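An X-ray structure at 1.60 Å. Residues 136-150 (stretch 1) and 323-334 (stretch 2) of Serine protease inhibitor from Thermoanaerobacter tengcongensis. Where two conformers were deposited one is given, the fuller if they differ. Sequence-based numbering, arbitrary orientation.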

# COMPACT_ATOMS: atom_id res chain seq x y z
N TRP A 136 -6.37 -17.39 3.17
CA TRP A 136 -7.17 -16.20 2.90
C TRP A 136 -6.33 -15.16 2.18
O TRP A 136 -6.73 -14.67 1.13
CB TRP A 136 -7.76 -15.64 4.20
CG TRP A 136 -8.73 -14.52 4.00
CD1 TRP A 136 -10.08 -14.62 3.83
CD2 TRP A 136 -8.43 -13.12 3.97
NE1 TRP A 136 -10.64 -13.38 3.69
CE2 TRP A 136 -9.65 -12.44 3.77
CE3 TRP A 136 -7.25 -12.38 4.08
CZ2 TRP A 136 -9.72 -11.04 3.68
CZ3 TRP A 136 -7.32 -10.98 3.99
CH2 TRP A 136 -8.55 -10.34 3.79
N VAL A 137 -5.15 -14.84 2.72
CA VAL A 137 -4.27 -13.85 2.07
C VAL A 137 -3.82 -14.31 0.67
O VAL A 137 -3.79 -13.51 -0.27
CB VAL A 137 -3.06 -13.41 2.95
CG1 VAL A 137 -3.54 -12.78 4.26
CG2 VAL A 137 -2.11 -14.56 3.23
N LYS A 138 -3.51 -15.60 0.53
CA LYS A 138 -3.13 -16.15 -0.77
C LYS A 138 -4.26 -15.98 -1.79
O LYS A 138 -4.01 -15.61 -2.93
CB LYS A 138 -2.73 -17.62 -0.65
CG LYS A 138 -1.96 -18.15 -1.85
CD LYS A 138 -1.62 -19.62 -1.70
CE LYS A 138 -0.73 -20.09 -2.84
N SER A 139 -5.50 -16.26 -1.37
CA SER A 139 -6.65 -16.14 -2.26
C SER A 139 -6.93 -14.69 -2.67
O SER A 139 -7.15 -14.40 -3.85
CB SER A 139 -7.91 -16.73 -1.61
OG SER A 139 -9.05 -16.50 -2.42
N LYS A 140 -6.91 -13.80 -1.68
CA LYS A 140 -7.28 -12.40 -1.90
C LYS A 140 -6.23 -11.58 -2.64
O LYS A 140 -6.52 -10.49 -3.14
CB LYS A 140 -7.66 -11.73 -0.57
CG LYS A 140 -8.78 -12.42 0.21
CD LYS A 140 -10.07 -12.54 -0.60
CE LYS A 140 -11.19 -13.11 0.24
NZ LYS A 140 -12.35 -13.50 -0.61
N THR A 141 -5.00 -12.10 -2.69
CA THR A 141 -3.92 -11.47 -3.46
C THR A 141 -3.60 -12.26 -4.73
O THR A 141 -2.56 -12.06 -5.35
CB THR A 141 -2.62 -11.30 -2.62
OG1 THR A 141 -2.08 -12.59 -2.31
CG2 THR A 141 -2.88 -10.51 -1.34
N ASN A 142 -4.51 -13.16 -5.11
CA ASN A 142 -4.30 -14.04 -6.26
C ASN A 142 -2.88 -14.62 -6.30
O ASN A 142 -2.21 -14.60 -7.34
CB ASN A 142 -4.67 -13.32 -7.57
CG ASN A 142 -6.09 -12.76 -7.54
OD1 ASN A 142 -7.04 -13.46 -7.20
ND2 ASN A 142 -6.23 -11.49 -7.90
N GLY A 143 -2.44 -15.11 -5.15
CA GLY A 143 -1.15 -15.79 -5.02
C GLY A 143 0.08 -14.90 -4.92
O GLY A 143 1.19 -15.41 -4.77
N MET A 144 -0.11 -13.58 -5.00
CA MET A 144 1.01 -12.64 -4.96
C MET A 144 1.68 -12.58 -3.59
O MET A 144 2.90 -12.43 -3.49
CB MET A 144 0.58 -11.25 -5.40
CG MET A 144 0.37 -11.14 -6.90
SD MET A 144 -0.12 -9.49 -7.44
CE MET A 144 -1.89 -9.55 -7.20
N ILE A 145 0.88 -12.70 -2.53
CA ILE A 145 1.41 -12.83 -1.18
C ILE A 145 0.79 -14.08 -0.56
O ILE A 145 -0.42 -14.14 -0.34
CB ILE A 145 1.13 -11.56 -0.34
CG1 ILE A 145 1.95 -10.38 -0.89
CG2 ILE A 145 1.50 -11.78 1.13
CD1 ILE A 145 1.30 -9.04 -0.74
N ASP A 146 1.63 -15.08 -0.31
CA ASP A 146 1.15 -16.40 0.09
C ASP A 146 1.09 -16.63 1.60
O ASP A 146 0.36 -17.51 2.07
CB ASP A 146 1.96 -17.51 -0.59
CG ASP A 146 3.38 -17.63 -0.05
OD1 ASP A 146 3.95 -16.62 0.41
OD2 ASP A 146 3.92 -18.76 -0.08
N LYS A 147 1.88 -15.85 2.35
CA LYS A 147 1.96 -15.98 3.81
C LYS A 147 2.11 -14.63 4.51
O LYS A 147 2.82 -13.75 4.03
CB LYS A 147 3.15 -16.87 4.19
CG LYS A 147 2.88 -18.36 4.10
CD LYS A 147 3.95 -19.16 4.84
N ILE A 148 1.44 -14.49 5.65
CA ILE A 148 1.59 -13.30 6.50
C ILE A 148 2.07 -13.68 7.91
O ILE A 148 2.61 -12.84 8.63
CB ILE A 148 0.30 -12.41 6.53
CG1 ILE A 148 0.54 -11.08 7.24
CG2 ILE A 148 -0.87 -13.15 7.17
CD1 ILE A 148 1.33 -10.06 6.43
N LEU A 149 1.88 -14.94 8.29
CA LEU A 149 2.36 -15.43 9.59
C LEU A 149 2.74 -16.92 9.55
O LEU A 149 2.29 -17.66 8.67
CB LEU A 149 1.34 -15.16 10.70
CG LEU A 149 0.19 -16.15 10.98
CD1 LEU A 149 -0.49 -15.80 12.29
CD2 LEU A 149 -0.81 -16.17 9.83
N ASN A 150 3.56 -17.34 10.51
CA ASN A 150 3.95 -18.75 10.66
C ASN A 150 3.45 -19.37 11.97
O ASN A 150 3.17 -20.57 12.02
CB ASN A 150 5.48 -18.91 10.56
CG ASN A 150 6.01 -18.68 9.15
OD1 ASN A 150 5.29 -18.21 8.26
ND2 ASN A 150 7.28 -19.00 8.94
N THR A 323 1.14 -4.82 -15.34
CA THR A 323 1.64 -4.82 -13.97
C THR A 323 0.69 -5.59 -13.07
O THR A 323 -0.53 -5.48 -13.18
CB THR A 323 1.80 -3.37 -13.43
OG1 THR A 323 2.70 -2.64 -14.27
CG2 THR A 323 2.32 -3.36 -11.99
N LYS A 324 1.26 -6.41 -12.19
CA LYS A 324 0.52 -7.04 -11.11
C LYS A 324 1.16 -6.57 -9.83
O LYS A 324 2.38 -6.58 -9.70
CB LYS A 324 0.61 -8.57 -11.19
CG LYS A 324 -0.11 -9.19 -12.37
CD LYS A 324 0.15 -10.69 -12.43
CE LYS A 324 -0.61 -11.33 -13.58
N ALA A 325 0.34 -6.13 -8.88
CA ALA A 325 0.84 -5.67 -7.59
C ALA A 325 -0.10 -6.14 -6.49
O ALA A 325 -1.32 -6.22 -6.69
CB ALA A 325 0.97 -4.16 -7.58
N GLY A 326 0.47 -6.47 -5.34
CA GLY A 326 -0.30 -6.99 -4.22
C GLY A 326 0.19 -6.42 -2.91
O GLY A 326 1.37 -6.09 -2.76
N ALA A 327 -0.72 -6.30 -1.96
CA ALA A 327 -0.38 -5.81 -0.63
C ALA A 327 -1.24 -6.46 0.44
O ALA A 327 -2.41 -6.79 0.22
CB ALA A 327 -0.52 -4.30 -0.56
N VAL A 328 -0.63 -6.66 1.60
CA VAL A 328 -1.35 -7.06 2.79
C VAL A 328 -0.90 -6.15 3.92
O VAL A 328 0.29 -5.83 4.02
CB VAL A 328 -1.09 -8.54 3.17
CG1 VAL A 328 -1.74 -8.88 4.51
CG2 VAL A 328 -1.60 -9.48 2.08
N THR A 329 -1.86 -5.71 4.71
CA THR A 329 -1.56 -5.02 5.97
C THR A 329 -2.26 -5.77 7.10
O THR A 329 -3.46 -6.00 7.05
CB THR A 329 -2.02 -3.55 5.95
OG1 THR A 329 -1.57 -2.92 4.75
CG2 THR A 329 -1.44 -2.80 7.16
N SER A 330 -1.49 -6.16 8.11
CA SER A 330 -2.05 -6.84 9.27
C SER A 330 -1.84 -6.03 10.54
O SER A 330 -0.86 -5.29 10.68
CB SER A 330 -1.46 -8.25 9.41
OG SER A 330 -0.06 -8.20 9.56
N VAL A 331 -2.79 -6.16 11.46
CA VAL A 331 -2.72 -5.51 12.77
C VAL A 331 -2.77 -6.59 13.85
O VAL A 331 -3.69 -7.43 13.86
CB VAL A 331 -3.87 -4.49 12.95
CG1 VAL A 331 -3.86 -3.89 14.35
CG2 VAL A 331 -3.79 -3.39 11.89
N ASP A 332 -1.78 -6.56 14.74
CA ASP A 332 -1.61 -7.51 15.86
C ASP A 332 -0.91 -8.85 15.54
O ASP A 332 -0.80 -9.71 16.41
CB ASP A 332 -2.91 -7.73 16.66
CG ASP A 332 -2.84 -7.15 18.06
OD1 ASP A 332 -3.91 -6.96 18.68
OD2 ASP A 332 -1.71 -6.89 18.55
N ILE A 333 -0.46 -9.02 14.30
CA ILE A 333 0.38 -10.17 13.95
C ILE A 333 1.85 -9.79 14.13
O ILE A 333 2.35 -8.88 13.46
CB ILE A 333 0.13 -10.69 12.50
CG1 ILE A 333 -1.27 -11.31 12.38
CG2 ILE A 333 1.19 -11.72 12.10
CD1 ILE A 333 -1.69 -11.66 10.95
N THR A 334 2.52 -10.47 15.06
CA THR A 334 3.95 -10.26 15.28
C THR A 334 4.74 -11.28 14.46
O THR A 334 4.67 -12.48 14.71
CB THR A 334 4.32 -10.38 16.78
OG1 THR A 334 3.52 -9.49 17.56
CG2 THR A 334 5.79 -10.06 17.01

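Stretch 1 begins with the last turn of a helix, Trp-136 to Lys-140, and continues as loop. Stretch 2 is a strand from Thr-323 to Val-331, followed by a short loop segment. The two are far apart in sequence but lie against each other in the fold, burying 538 Å² in total. The closest backbone approach in the register is at Thr-141 and Gly-326, whose CA atoms are 5.8 Å apart. Val-137 faces Val-328, and Leu-149 faces Ile-333, at CA separations of 7.4 and 7.1 Å.

No hydrogen bond crosses between the modelled atoms. The contact is therefore mainly one of apolar packing. Along the strand, CA-to-CB bonds alternate. Those of Lys-324, Val-328 and Ser-330 point toward stretch 1, while those of Ala-325, Ala-327 and Thr-329 point away.

Val-328 is the hub of the apolar contacts and has the largest covered area, 96 Å². Its CG2 lies 4.3 Å from Val-137 CB, 3.8 Å from Thr-141 CG2 and 4.0 Å from Ile-145 CG2. Its CG1 lies 3.8 Å from Ile-148 CD1. A second apolar cluster forms around Ile-333. Its CG2 is 3.7 Å from Leu-149 CB, and its CD1 is 4.1 Å from Ile-148 CG2. Ile-148 therefore bridges both clusters.

Other contacts set side chains mainly against the strand backbone. Ile-145 CD1 is 3.6 Å from both Gly-326 C and Ala-327 N. Met-144 lays its thioether along the strand: SD is 3.7 Å from Gly-326 N and 3.9 Å from Lys-324 CB, and CE is 3.4 Å from Ala-325 O. Gly-326 leaves room for this approach. A CB there would point toward stretch 1 and sit a tight 3.1 Å from Met-144 CB.

One contact pairs apolar and polar atoms. Ile-148 CG1 lies 3.7 Å from Ser-330 OG, a van der Waals approach.

Hydrogen bonds within stretch 1 hold the helix end and the turn that follows. Lys-140 N bonds to Trp-136 O at 2.9 Å, and Thr-141 N to Val-137 O at 3.1 Å. Thr-141 then leaves helical geometry and starts a type I' turn, closed by Met-144 N to Thr-141 O at 2.9 Å. Both central residues of the turn, Asn-142 and Gly-143, have positive phi, which favours glycine at the second. Ile-145 N also donates to Thr-141 OG1 at 3.0 Å, tying the chain after the turn back to the helix end.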